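Udp-n-acetylglucosamine pyrophosphorylase (Trypanosoma brucei, PDB 4BQH) probably catalyses the formation of UDP-N-acetylglucosamine and diphosphate from UTP and N-acetylglucosamine 1-phosphate, the last step in making this nucleotide sugar. Local coordinates at residues 10-15 with 22-27; 80-85 with 425-430; 288-293 with 305-310; 462-467 with 494-499; 489-494 with 524-529. One frame throughout, in Å; residues are numbered along the deposited sequence.

Contact 1. Residues 10-15 with 22-27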
# COMPACT_ATOMS: atom_id res chain seq x y z
N VAL A 10 6.62 28.78 -15.70
CA VAL A 10 6.05 28.30 -14.43
C VAL A 10 7.17 27.81 -13.51
O VAL A 10 7.22 28.18 -12.33
CB VAL A 10 4.99 27.19 -14.64
CG1 VAL A 10 4.50 26.65 -13.28
CG2 VAL A 10 3.82 27.71 -15.47
N CYS A 11 8.09 27.02 -14.07
CA CYS A 11 9.26 26.57 -13.28
C CYS A 11 10.07 27.73 -12.76
O CYS A 11 10.45 27.73 -11.60
CB CYS A 11 10.17 25.63 -14.08
SG CYS A 11 9.39 24.05 -14.38
N ILE A 12 10.31 28.73 -13.62
CA ILE A 12 11.04 29.91 -13.20
C ILE A 12 10.36 30.62 -12.04
O ILE A 12 11.03 31.03 -11.09
CB ILE A 12 11.35 30.87 -14.39
CG1 ILE A 12 12.34 30.18 -15.35
CG2 ILE A 12 11.93 32.19 -13.88
CD1 ILE A 12 12.57 30.90 -16.68
N GLN A 13 9.03 30.74 -12.10
CA GLN A 13 8.24 31.34 -11.03
C GLN A 13 8.38 30.51 -9.75
O GLN A 13 8.64 31.05 -8.66
CB GLN A 13 6.77 31.45 -11.45
CG GLN A 13 5.92 32.39 -10.59
CD GLN A 13 4.51 32.60 -11.13
N ARG A 14 8.26 29.19 -9.90
CA ARG A 14 8.42 28.30 -8.74
C ARG A 14 9.77 28.39 -8.06
O ARG A 14 9.84 28.24 -6.85
CB ARG A 14 8.10 26.85 -9.10
CG ARG A 14 6.63 26.63 -9.43
CD ARG A 14 6.38 25.24 -9.95
NE ARG A 14 6.76 24.25 -8.93
CZ ARG A 14 6.98 22.96 -9.19
NH1 ARG A 14 6.86 22.49 -10.42
NH2 ARG A 14 7.33 22.15 -8.19
N LEU A 15 10.84 28.67 -8.82
CA LEU A 15 12.18 28.75 -8.23
C LEU A 15 12.65 30.16 -7.85
O LEU A 15 13.71 30.31 -7.23
CB LEU A 15 13.22 28.05 -9.14
CG LEU A 15 13.34 26.51 -9.03
CD1 LEU A 15 13.91 26.09 -7.67
CD2 LEU A 15 12.03 25.79 -9.27
N HIS A 22 21.08 28.46 -8.18
CA HIS A 22 21.81 27.69 -9.20
C HIS A 22 20.88 26.95 -10.14
O HIS A 22 21.18 26.79 -11.32
CB HIS A 22 22.84 26.77 -8.55
CG HIS A 22 22.24 25.73 -7.63
ND1 HIS A 22 21.59 26.05 -6.49
CD2 HIS A 22 22.20 24.33 -7.72
CE1 HIS A 22 21.15 24.92 -5.89
NE2 HIS A 22 21.53 23.87 -6.64
N ILE A 23 19.71 26.53 -9.64
CA ILE A 23 18.70 25.89 -10.49
C ILE A 23 18.02 26.94 -11.38
O ILE A 23 17.76 26.70 -12.56
CB ILE A 23 17.65 25.16 -9.64
CG1 ILE A 23 18.35 24.13 -8.74
CG2 ILE A 23 16.60 24.49 -10.52
CD1 ILE A 23 17.40 23.24 -7.98
N LEU A 24 17.71 28.09 -10.79
CA LEU A 24 17.06 29.18 -11.51
C LEU A 24 17.95 29.57 -12.68
O LEU A 24 17.48 29.71 -13.80
CB LEU A 24 16.81 30.36 -10.57
CG LEU A 24 15.96 31.52 -11.08
CD1 LEU A 24 14.60 31.04 -11.56
CD2 LEU A 24 15.83 32.54 -9.97
N THR A 25 19.25 29.67 -12.41
CA THR A 25 20.29 29.97 -13.42
C THR A 25 20.27 28.97 -14.57
O THR A 25 20.27 29.36 -15.76
CB THR A 25 21.68 29.98 -12.76
OG1 THR A 25 21.75 31.10 -11.87
CG2 THR A 25 22.82 30.10 -13.78
N ALA A 26 20.27 27.68 -14.23
CA ALA A 26 20.17 26.63 -15.24
C ALA A 26 18.89 26.82 -16.08
O ALA A 26 18.96 26.82 -17.31
CB ALA A 26 20.24 25.26 -14.59
N LEU A 27 17.74 27.05 -15.45
CA LEU A 27 16.48 27.27 -16.20
C LEU A 27 16.46 28.49 -17.14
O LEU A 27 15.79 28.47 -18.18
CB LEU A 27 15.29 27.39 -15.25
CG LEU A 27 14.86 26.12 -14.52
CD1 LEU A 27 13.97 26.48 -13.34
CD2 LEU A 27 14.17 25.15 -15.48

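Contact 2. Residues 80-85 with 425-430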
# COMPACT_ATOMS: atom_id res chain seq x y z
N ASP A 80 -3.83 -6.30 25.37
CA ASP A 80 -5.24 -6.60 25.10
C ASP A 80 -6.10 -5.39 24.67
O ASP A 80 -7.32 -5.45 24.75
CB ASP A 80 -5.91 -7.32 26.31
CG ASP A 80 -5.34 -8.73 26.55
OD1 ASP A 80 -4.88 -9.39 25.59
OD2 ASP A 80 -5.39 -9.20 27.71
N SER A 81 -5.49 -4.31 24.18
CA SER A 81 -6.25 -3.09 23.81
C SER A 81 -6.70 -2.96 22.34
O SER A 81 -7.49 -2.08 22.00
CB SER A 81 -5.48 -1.83 24.22
OG SER A 81 -4.36 -1.60 23.36
N PHE A 82 -6.19 -3.83 21.47
CA PHE A 82 -6.42 -3.71 20.03
C PHE A 82 -7.05 -5.00 19.51
O PHE A 82 -6.94 -6.03 20.16
CB PHE A 82 -5.09 -3.43 19.32
CG PHE A 82 -3.97 -4.36 19.71
CD1 PHE A 82 -3.76 -5.57 19.03
CD2 PHE A 82 -3.12 -4.04 20.77
CE1 PHE A 82 -2.71 -6.42 19.40
CE2 PHE A 82 -2.08 -4.88 21.14
CZ PHE A 82 -1.88 -6.07 20.45
N PHE A 83 -7.68 -4.93 18.34
CA PHE A 83 -8.32 -6.10 17.74
C PHE A 83 -7.20 -7.02 17.23
O PHE A 83 -6.40 -6.60 16.37
CB PHE A 83 -9.20 -5.60 16.59
CG PHE A 83 -10.10 -6.64 15.96
CD1 PHE A 83 -10.65 -7.69 16.70
CD2 PHE A 83 -10.43 -6.52 14.62
CE1 PHE A 83 -11.50 -8.62 16.09
CE2 PHE A 83 -11.27 -7.44 14.00
CZ PHE A 83 -11.80 -8.49 14.75
N ASP A 84 -7.13 -8.23 17.79
CA ASP A 84 -6.06 -9.15 17.46
C ASP A 84 -6.64 -10.42 16.82
O ASP A 84 -7.26 -11.23 17.48
CB ASP A 84 -5.23 -9.46 18.71
CG ASP A 84 -3.93 -10.20 18.41
OD1 ASP A 84 -3.83 -10.86 17.36
OD2 ASP A 84 -2.99 -10.10 19.23
N ILE A 85 -6.43 -10.56 15.52
CA ILE A 85 -6.86 -11.75 14.80
C ILE A 85 -5.66 -12.49 14.19
O ILE A 85 -5.76 -13.11 13.14
CB ILE A 85 -7.96 -11.38 13.78
CG1 ILE A 85 -7.50 -10.28 12.82
CG2 ILE A 85 -9.21 -10.92 14.52
CD1 ILE A 85 -8.49 -9.94 11.73
N ILE A 425 -5.63 -0.14 15.85
CA ILE A 425 -4.69 -1.16 15.36
C ILE A 425 -5.46 -2.45 15.15
O ILE A 425 -6.28 -2.84 16.02
CB ILE A 425 -3.61 -1.42 16.42
CG1 ILE A 425 -2.65 -0.22 16.48
CG2 ILE A 425 -2.86 -2.74 16.11
CD1 ILE A 425 -1.72 -0.21 17.69
N MET A 426 -5.20 -3.12 14.03
CA MET A 426 -5.71 -4.48 13.80
C MET A 426 -4.49 -5.39 13.61
O MET A 426 -3.77 -5.26 12.63
CB MET A 426 -6.65 -4.51 12.58
CG MET A 426 -7.33 -5.87 12.38
SD MET A 426 -8.65 -5.73 11.14
CE MET A 426 -7.73 -5.71 9.67
N GLN A 427 -4.24 -6.25 14.59
CA GLN A 427 -3.08 -7.15 14.55
C GLN A 427 -3.51 -8.40 13.77
O GLN A 427 -4.44 -9.07 14.17
CB GLN A 427 -2.63 -7.51 15.97
CG GLN A 427 -1.40 -8.44 16.04
CD GLN A 427 -0.09 -7.70 16.31
OE1 GLN A 427 0.25 -6.73 15.62
NE2 GLN A 427 0.65 -8.17 17.31
N VAL A 428 -2.82 -8.67 12.67
CA VAL A 428 -3.20 -9.73 11.74
C VAL A 428 -2.10 -10.79 11.62
O VAL A 428 -0.98 -10.59 12.08
CB VAL A 428 -3.58 -9.19 10.32
CG1 VAL A 428 -4.77 -8.25 10.39
CG2 VAL A 428 -2.38 -8.51 9.64
N ASP A 429 -2.46 -11.90 10.99
CA ASP A 429 -1.61 -13.05 10.77
C ASP A 429 -0.66 -12.78 9.59
O ASP A 429 -1.10 -12.74 8.45
CB ASP A 429 -2.57 -14.22 10.46
CG ASP A 429 -1.94 -15.58 10.64
OD1 ASP A 429 -0.77 -15.75 10.22
OD2 ASP A 429 -2.67 -16.48 11.17
N ARG A 430 0.64 -12.64 9.86
CA ARG A 430 1.60 -12.21 8.84
C ARG A 430 1.56 -13.13 7.63
O ARG A 430 1.57 -12.68 6.49
CB ARG A 430 3.03 -12.17 9.42
CG ARG A 430 4.07 -11.69 8.40
CD ARG A 430 5.49 -11.88 8.93
NE ARG A 430 5.73 -11.12 10.16
CZ ARG A 430 6.69 -10.20 10.32
NH1 ARG A 430 7.51 -9.88 9.32
NH2 ARG A 430 6.82 -9.59 11.49
O HOH W 1 -0.22 -10.36 19.09
O HOH W 2 -5.34 -12.26 10.33

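Contact 3. Residues 288-293 with 305-310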
# COMPACT_ATOMS: atom_id res chain seq x y z
N VAL A 288 -6.88 -7.18 -0.35
CA VAL A 288 -7.37 -6.00 -1.08
C VAL A 288 -8.88 -5.82 -0.87
O VAL A 288 -9.65 -6.76 -1.07
CB VAL A 288 -7.05 -6.13 -2.58
CG1 VAL A 288 -7.61 -4.95 -3.36
CG2 VAL A 288 -5.55 -6.25 -2.78
N ALA A 289 -9.28 -4.60 -0.50
CA ALA A 289 -10.68 -4.30 -0.12
C ALA A 289 -11.17 -5.26 0.98
O ALA A 289 -12.20 -5.90 0.85
CB ALA A 289 -11.60 -4.29 -1.34
N ASP A 290 -10.38 -5.39 2.04
CA ASP A 290 -10.66 -6.33 3.12
C ASP A 290 -11.91 -5.87 3.88
O ASP A 290 -11.85 -4.84 4.55
CB ASP A 290 -9.45 -6.34 4.07
CG ASP A 290 -9.63 -7.21 5.28
OD1 ASP A 290 -10.70 -7.80 5.50
OD2 ASP A 290 -8.65 -7.31 6.06
N PRO A 291 -13.03 -6.62 3.78
CA PRO A 291 -14.26 -6.19 4.44
C PRO A 291 -14.19 -6.21 5.97
O PRO A 291 -14.92 -5.46 6.62
CB PRO A 291 -15.31 -7.19 3.92
CG PRO A 291 -14.50 -8.46 3.70
CD PRO A 291 -13.21 -7.93 3.11
N VAL A 292 -13.32 -7.03 6.56
CA VAL A 292 -13.17 -7.01 8.04
C VAL A 292 -12.45 -5.72 8.48
O VAL A 292 -12.85 -5.08 9.46
CB VAL A 292 -12.43 -8.25 8.56
CG1 VAL A 292 -12.16 -8.19 10.07
CG2 VAL A 292 -13.22 -9.51 8.19
N PHE A 293 -11.41 -5.34 7.75
CA PHE A 293 -10.64 -4.10 7.98
C PHE A 293 -11.60 -2.91 7.86
O PHE A 293 -11.65 -2.04 8.73
CB PHE A 293 -9.59 -4.06 6.86
CG PHE A 293 -8.43 -3.12 7.07
CD1 PHE A 293 -8.04 -2.65 8.31
CD2 PHE A 293 -7.64 -2.80 5.97
CE1 PHE A 293 -6.90 -1.83 8.45
CE2 PHE A 293 -6.50 -1.99 6.09
CZ PHE A 293 -6.15 -1.51 7.34
N VAL A 305 -7.06 3.20 10.59
CA VAL A 305 -6.80 1.87 11.13
C VAL A 305 -5.52 1.37 10.47
O VAL A 305 -5.38 1.50 9.24
CB VAL A 305 -7.93 0.86 10.83
CG1 VAL A 305 -7.66 -0.44 11.56
CG2 VAL A 305 -9.28 1.41 11.30
N VAL A 306 -4.59 0.86 11.28
CA VAL A 306 -3.38 0.25 10.73
C VAL A 306 -3.40 -1.25 10.95
O VAL A 306 -3.87 -1.76 12.01
CB VAL A 306 -2.07 0.85 11.32
CG1 VAL A 306 -2.03 2.36 11.04
CG2 VAL A 306 -1.99 0.58 12.82
N LYS A 307 -2.91 -1.97 9.95
CA LYS A 307 -2.65 -3.39 10.17
C LYS A 307 -1.22 -3.60 10.62
O LYS A 307 -0.29 -2.98 10.10
CB LYS A 307 -2.86 -4.21 8.89
CG LYS A 307 -4.31 -4.58 8.68
CD LYS A 307 -4.40 -5.48 7.45
CE LYS A 307 -5.83 -5.93 7.23
NZ LYS A 307 -5.99 -6.57 5.89
N THR A 308 -1.04 -4.50 11.57
CA THR A 308 0.28 -4.77 12.16
C THR A 308 0.40 -6.27 12.35
O THR A 308 -0.61 -6.97 12.35
CB THR A 308 0.43 -4.08 13.52
OG1 THR A 308 -0.63 -4.50 14.40
CG2 THR A 308 0.34 -2.56 13.34
N CYS A 309 1.63 -6.75 12.52
CA CYS A 309 1.88 -8.17 12.77
C CYS A 309 2.83 -8.31 13.97
O CYS A 309 3.67 -7.43 14.19
CB CYS A 309 2.57 -8.79 11.53
SG CYS A 309 1.47 -8.83 10.10
N PRO A 310 2.74 -9.42 14.73
CA PRO A 310 3.78 -9.67 15.72
C PRO A 310 5.18 -9.70 15.07
O PRO A 310 5.32 -10.14 13.91
CB PRO A 310 3.44 -11.07 16.27
CG PRO A 310 2.05 -11.39 15.79
CD PRO A 310 1.77 -10.53 14.60

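Contact 4. Residues 462-467 with 494-499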
# COMPACT_ATOMS: atom_id res chain seq x y z
N TRP A 462 -6.97 -23.21 2.96
CA TRP A 462 -8.37 -22.98 2.59
C TRP A 462 -8.98 -24.22 2.03
O TRP A 462 -10.14 -24.56 2.34
CB TRP A 462 -8.51 -21.90 1.54
CG TRP A 462 -8.12 -20.53 1.94
CD1 TRP A 462 -7.90 -20.04 3.23
CD2 TRP A 462 -7.99 -19.39 1.06
NE1 TRP A 462 -7.57 -18.70 3.17
CE2 TRP A 462 -7.63 -18.25 1.90
CE3 TRP A 462 -8.12 -19.20 -0.32
CZ2 TRP A 462 -7.42 -16.99 1.37
CZ3 TRP A 462 -7.89 -17.93 -0.85
CH2 TRP A 462 -7.53 -16.85 -0.01
N LEU A 463 -8.22 -24.91 1.18
CA LEU A 463 -8.74 -26.11 0.52
C LEU A 463 -8.97 -27.25 1.51
O LEU A 463 -10.01 -27.92 1.44
CB LEU A 463 -7.80 -26.53 -0.62
CG LEU A 463 -8.27 -27.76 -1.41
CD1 LEU A 463 -9.68 -27.53 -1.96
CD2 LEU A 463 -7.28 -28.05 -2.54
N ILE A 464 -8.03 -27.45 2.44
CA ILE A 464 -8.18 -28.47 3.50
C ILE A 464 -9.42 -28.19 4.34
O ILE A 464 -10.22 -29.08 4.59
CB ILE A 464 -6.92 -28.62 4.37
CG1 ILE A 464 -5.81 -29.25 3.54
CG2 ILE A 464 -7.16 -29.51 5.60
CD1 ILE A 464 -4.45 -29.20 4.19
N THR A 465 -9.62 -26.92 4.70
CA THR A 465 -10.85 -26.52 5.39
C THR A 465 -12.12 -26.82 4.60
O THR A 465 -13.11 -27.33 5.16
CB THR A 465 -10.81 -25.01 5.75
OG1 THR A 465 -9.71 -24.78 6.63
CG2 THR A 465 -12.12 -24.58 6.43
N ALA A 466 -12.11 -26.51 3.30
CA ALA A 466 -13.28 -26.79 2.46
C ALA A 466 -13.55 -28.30 2.39
O ALA A 466 -14.71 -28.74 2.45
CB ALA A 466 -13.10 -26.21 1.07
N LEU A 467 -12.48 -29.09 2.28
CA LEU A 467 -12.60 -30.55 2.23
C LEU A 467 -13.16 -31.13 3.52
O LEU A 467 -14.00 -32.04 3.50
CB LEU A 467 -11.26 -31.19 1.88
CG LEU A 467 -10.90 -31.14 0.39
CD1 LEU A 467 -9.44 -31.52 0.13
CD2 LEU A 467 -11.86 -32.02 -0.40
N VAL A 494 -4.92 -37.71 1.64
CA VAL A 494 -3.95 -37.57 0.55
C VAL A 494 -3.23 -36.20 0.61
O VAL A 494 -2.01 -36.16 0.46
CB VAL A 494 -4.57 -37.81 -0.84
CG1 VAL A 494 -3.59 -37.54 -1.97
CG2 VAL A 494 -5.06 -39.26 -0.93
N MET A 495 -3.98 -35.12 0.86
CA MET A 495 -3.39 -33.76 0.95
C MET A 495 -2.29 -33.76 1.99
O MET A 495 -1.19 -33.28 1.75
CB MET A 495 -4.42 -32.71 1.39
CG MET A 495 -5.49 -32.30 0.39
SD MET A 495 -4.99 -31.11 -0.86
CE MET A 495 -4.71 -29.59 0.06
N ARG A 496 -2.62 -34.30 3.16
CA ARG A 496 -1.69 -34.32 4.28
C ARG A 496 -0.45 -35.17 4.08
O ARG A 496 0.67 -34.67 4.22
CB ARG A 496 -2.43 -34.67 5.57
CG ARG A 496 -3.19 -33.48 6.10
CD ARG A 496 -4.03 -33.83 7.30
NE ARG A 496 -5.05 -32.80 7.47
CZ ARG A 496 -5.50 -32.37 8.64
NH1 ARG A 496 -5.03 -32.89 9.77
NH2 ARG A 496 -6.43 -31.42 8.68
N SER A 497 -0.64 -36.43 3.71
CA SER A 497 0.50 -37.35 3.63
C SER A 497 1.38 -37.14 2.39
O SER A 497 2.56 -37.48 2.40
CB SER A 497 0.04 -38.81 3.75
OG SER A 497 -0.84 -39.14 2.70
N CYS A 498 0.83 -36.55 1.32
CA CYS A 498 1.63 -36.28 0.14
C CYS A 498 2.09 -34.82 0.09
O CYS A 498 2.70 -34.40 -0.89
CB CYS A 498 0.89 -36.66 -1.13
SG CYS A 498 0.58 -38.44 -1.22
N SER A 499 1.77 -34.06 1.13
CA SER A 499 2.10 -32.63 1.22
C SER A 499 1.66 -31.85 -0.03
O SER A 499 2.39 -30.98 -0.51
CB SER A 499 3.61 -32.43 1.45
OG SER A 499 4.05 -33.14 2.58

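Contact 5. Residues 489-494 with 524-529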
# COMPACT_ATOMS: atom_id res chain seq x y z
N LYS A 489 -12.93 -37.25 2.97
CA LYS A 489 -12.07 -37.68 4.06
C LYS A 489 -10.78 -38.31 3.51
O LYS A 489 -9.69 -38.00 3.97
CB LYS A 489 -12.83 -38.70 4.91
CG LYS A 489 -12.63 -38.58 6.41
CD LYS A 489 -13.83 -39.18 7.13
CE LYS A 489 -14.19 -38.36 8.36
NZ LYS A 489 -15.51 -38.75 8.92
N GLU A 490 -10.93 -39.18 2.52
CA GLU A 490 -9.76 -39.76 1.84
C GLU A 490 -8.91 -38.70 1.14
O GLU A 490 -7.67 -38.74 1.20
CB GLU A 490 -10.18 -40.83 0.84
CG GLU A 490 -10.48 -42.18 1.47
CD GLU A 490 -11.42 -43.03 0.62
OE1 GLU A 490 -11.58 -42.76 -0.59
OE2 GLU A 490 -12.01 -43.98 1.18
N ALA A 491 -9.57 -37.76 0.46
CA ALA A 491 -8.88 -36.68 -0.24
C ALA A 491 -8.03 -35.82 0.71
O ALA A 491 -6.91 -35.43 0.36
CB ALA A 491 -9.86 -35.83 -1.03
N VAL A 492 -8.55 -35.55 1.91
CA VAL A 492 -7.82 -34.77 2.91
C VAL A 492 -6.60 -35.56 3.36
O VAL A 492 -5.52 -34.99 3.54
CB VAL A 492 -8.68 -34.42 4.15
CG1 VAL A 492 -7.84 -33.68 5.19
CG2 VAL A 492 -9.87 -33.57 3.75
N ALA A 493 -6.78 -36.87 3.54
CA ALA A 493 -5.67 -37.72 3.96
C ALA A 493 -4.55 -37.71 2.93
O ALA A 493 -3.37 -37.69 3.30
CB ALA A 493 -6.14 -39.14 4.27
N VAL A 494 -4.92 -37.71 1.64
CA VAL A 494 -3.95 -37.57 0.55
C VAL A 494 -3.23 -36.20 0.61
O VAL A 494 -2.01 -36.16 0.46
CB VAL A 494 -4.57 -37.81 -0.84
CG1 VAL A 494 -3.59 -37.54 -1.97
CG2 VAL A 494 -5.06 -39.26 -0.93
N HIS A 524 -11.33 -35.75 -7.30
CA HIS A 524 -10.98 -36.68 -8.39
C HIS A 524 -9.47 -36.69 -8.57
O HIS A 524 -8.86 -37.75 -8.62
CB HIS A 524 -11.68 -36.25 -9.67
CG HIS A 524 -11.53 -37.22 -10.82
ND1 HIS A 524 -10.61 -37.06 -11.80
CD2 HIS A 524 -12.24 -38.37 -11.13
CE1 HIS A 524 -10.73 -38.07 -12.68
NE2 HIS A 524 -11.72 -38.88 -12.26
N GLN A 525 -8.85 -35.52 -8.62
CA GLN A 525 -7.38 -35.43 -8.76
C GLN A 525 -6.65 -36.09 -7.62
O GLN A 525 -5.67 -36.80 -7.85
CB GLN A 525 -6.93 -33.98 -8.79
CG GLN A 525 -7.29 -33.24 -10.06
CD GLN A 525 -6.97 -31.77 -9.94
OE1 GLN A 525 -7.73 -31.00 -9.33
NE2 GLN A 525 -5.84 -31.37 -10.50
N LEU A 526 -7.09 -35.81 -6.39
CA LEU A 526 -6.44 -36.31 -5.19
C LEU A 526 -6.50 -37.82 -5.09
O LEU A 526 -5.51 -38.46 -4.69
CB LEU A 526 -6.97 -35.65 -3.91
CG LEU A 526 -6.64 -34.17 -3.76
CD1 LEU A 526 -7.40 -33.62 -2.55
CD2 LEU A 526 -5.14 -33.93 -3.60
N LEU A 527 -7.64 -38.40 -5.47
CA LEU A 527 -7.78 -39.85 -5.38
C LEU A 527 -7.22 -40.61 -6.58
O LEU A 527 -6.90 -41.79 -6.44
CB LEU A 527 -9.23 -40.27 -5.10
CG LEU A 527 -9.98 -39.61 -3.94
CD1 LEU A 527 -11.45 -40.04 -3.93
CD2 LEU A 527 -9.34 -39.88 -2.60
N ARG A 528 -7.09 -39.96 -7.74
CA ARG A 528 -6.63 -40.65 -8.96
C ARG A 528 -5.14 -40.44 -9.27
O ARG A 528 -4.43 -41.39 -9.58
CB ARG A 528 -7.45 -40.22 -10.17
CG ARG A 528 -8.96 -40.46 -10.09
CD ARG A 528 -9.30 -41.87 -9.64
NE ARG A 528 -8.80 -42.88 -10.59
CZ ARG A 528 -8.95 -44.20 -10.46
NH1 ARG A 528 -9.62 -44.70 -9.41
NH2 ARG A 528 -8.44 -45.03 -11.38
N ASN A 529 -4.69 -39.18 -9.20
CA ASN A 529 -3.34 -38.82 -9.58
C ASN A 529 -3.01 -37.39 -9.13
O ASN A 529 -3.03 -36.47 -9.95
CB ASN A 529 -3.18 -38.89 -11.10
CG ASN A 529 -1.75 -38.64 -11.58
OD1 ASN A 529 -0.80 -38.80 -10.83
ND2 ASN A 529 -1.62 -38.30 -12.83

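Contact 1. Residues 10-15 with 22-27
Leu24 and Ile12 meet with their side chains crossed at about a right angle. Leu24 CD1 lies 3.7 Å from Ile12 CG2. The same methyl sits 3.6 Å from the backbone Ile12 O and also reaches Leu15 CB. Leu24 CG is anti to the backbone N (chi1 -172°), and chi2 (56°) then places CD1 against Ile12. Ile12 and Leu27 overlap alongside, running in opposite senses, with Ile12 CG1 4.1 Å from Leu27 CB. Farther out on Leu27, CD1 lies 4.0 Å from Cys11 CB. Leu15 meets Ile23 through CG, 4.1 Å from Ile23 CG2. The two short helical segments run nearly antiparallel, at 161°, with their axes 9.6 Å apart, so this is a helical hairpin near the N terminus. Helix 32-44 packs on Cys11 and Leu27, and Phe51 of helix 51-64 packs on Leu15. No hydrogen bond joins the segments. Ile12 O accepts a bond from Thr16 OG1. The hairpin is therefore held here by aliphatic packing alone, with dispersion and burial of apolar side chains in place of directional bonds.

Contact 2. Residues 80-85 with 425-430
Gln427 N donates to Phe83 O at 2.8 Å, and Ile85 N donates to Gln427 O at 2.8 Å. A third, weak bond goes from Phe83 N to Ile425 O. These bonds set strand 83-84 parallel to strand 423-427 at the margin of the mixed sheet, and Met426 in turn bonds to strand 304-309. Two waters add to the seam. One links Asp84 OD2 to Gln427 NE2, and the other links Ile85 O to Asp429 N. The Asp84 and Gln427 side chains run alongside each other, with carboxylate and amide planes 88° apart. Asp84 OD1 also bonds Ser86, Gln427 OE1 bonds Thr308, and Asp429 pairs with Arg91. Phe82 crosses the aliphatic part of Gln427, with Phe82 CE1 3.6 Å from Gln427 CB. Phe82 CG stands between the backbone N and carbonyl carbon (chi1 49°), which sets the root of the ring beside Ile425 CG2. Phe82 CB rests 3.8 Å from Ile425 CB. On the other sheet face, Phe83 and Met426 point the same way, with Phe83 CD2 4.0 Å from Met426 SD in an oblique Met-aromatic contact. Directional backbone bonds thus fix the strand register. Side chains pack on both faces, one water bridges Asp84 and Gln427, and another joins the backbones beyond the paired residues.

Contact 3. Residues 288-293 with 305-310
Lys307 NZ makes a salt bridge to Asp290 OD2 at 2.8 Å. It meets that oxygen at the anti lone pair, the one turned away from OD1. Glu433 is a second acidic partner of the ammonium group, so the buried charge of Lys307 is shared between two carboxylates. The other oxygen of Asp290 serves the helix. Asp290 is the N-cap of helix 291-300, and its OD1 accepts from Val292 N at 2.9 Å, from above the carboxylate plane. A weak bond from Phe293 N reaches the same oxygen. One carboxylate therefore caps the helix and holds the strand lysine.

The apolar part centres on the Phe293 ring. Lys307 is extended beyond CG and crosses one ring face obliquely. Its CE forms a CH-pi contact, 3.9 Å from the ring centroid and 15° off the normal, while CG lies 3.8 Å from Phe293 CE1. Val305 comes instead to the ring edge, with Val305 CG1 3.5 Å from Phe293 CE1. Met426 of strand 423-427 and Leu361 of strand 359-363 also touch this ring.

The contact packs the start of helix 291-300 against strand 304-309, the next strand in the chain. It joins a capped helix to the central sheet in the alpha/beta core of a GT-A-type nucleotidyltransferase.

Contact 4. Residues 462-467 with 494-499
Met495 is the main bump of this contact, and its methyl enters a hollow formed by Leu463 and Ile464. Met495 CE lies 3.7 Å from Ile464 CG1 and 4.0 Å from Leu463 CD2. The chain of Met495 is bent twice on the way there, at chi2 (-80°) and chi3 (-68°), and the second bend sets the position of CE. Lower on the same side chain, Met495 CG meets Leu467 CD1 at 4.0 Å. Met495 therefore touches Leu463 and Leu467, residues one helical turn apart, and Ile464 next to the first. Its side chain crosses both leucines at about a right angle, while Ile464 meets it obliquely.

Ile464 is itself a bump between two neighbours. CG1 faces the methionine methyl, and CG2 lies 3.7 Å from Arg496 NH2. That methyl comes to the edge of the guanidinium, near its plane. Arg496 is extended from CG to NE, and its NH2 forms a salt bridge with Glu468 on helix 448-471. The charged group thus lies at the margin of the apolar patch.

Helix 519-528 completes the packing. Val522 touches Leu463, Ile523 touches Leu467 and Leu526 touches Met495. Helices 448-471 and 485-497 thus form a small helical core with it.

No hydrogen bond crosses between the two segments. Arg496 NE is buried here with no partner in the model. The attachment accordingly rests on a flexible thioether chain fitted among aliphatic groups, with the Arg496-Glu468 ion pair at its border.

Contact 5. Residues 489-494 with 524-529
Ala491 and Leu526 bring their CA atoms to 5.5 Å where the short helical segments cross, with axes 8.9 Å apart and directions 67° from each other. This is helix-helix packing between helices 485-497 and 519-528, in the helical part of the fold toward the C terminus. The small side chain at Ala491 lets Leu526 come close. Leu526 CD1 lies 3.6 Å from Ala491 CB, and the same methyl touches the backbone Ala491 O. Leu526 also packs on Leu467 of helix 448-471, so it joins three helices. One turn farther along, Val494 lies over the backbone of the other helix. Its CG1 is anti to the backbone N (chi1 175°) and sits near Leu526 O, with the Leu526 CD2 methyl somewhat farther off. On the outer margin, Leu527 and Glu490 cross at about a right angle. The glutamate takes part mainly through its aliphatic base, and Glu487 also touches Leu527. No hydrogen bond links the two segments, and the contacts are of methyl and methylene groups with one another and with the backbone. At this margin, Leu527 CD2 rests against Glu490 CB and Ala491 N, 3.7 Å from each.

From the N terminus, contact 1 closes first, a short loop between adjacent helices. It lies about 64 Å, centre to centre, from contact 4 and on the opposite side of the chain's centre. Contact 2 opens next and closes a loop of 339 residues, bringing strand 83-84 to strand 423-427. Contact 3 is nested inside that loop, joining helix 291-300 to strand 304-309. Contacts 2 and 3 touch because strands 304-309 and 423-427 are sheet neighbours. Contacts 4 and 5 follow, and their segments alternate along the chain. They share Val494 and helix 485-497, tying it to helices 448-471 and 519-528.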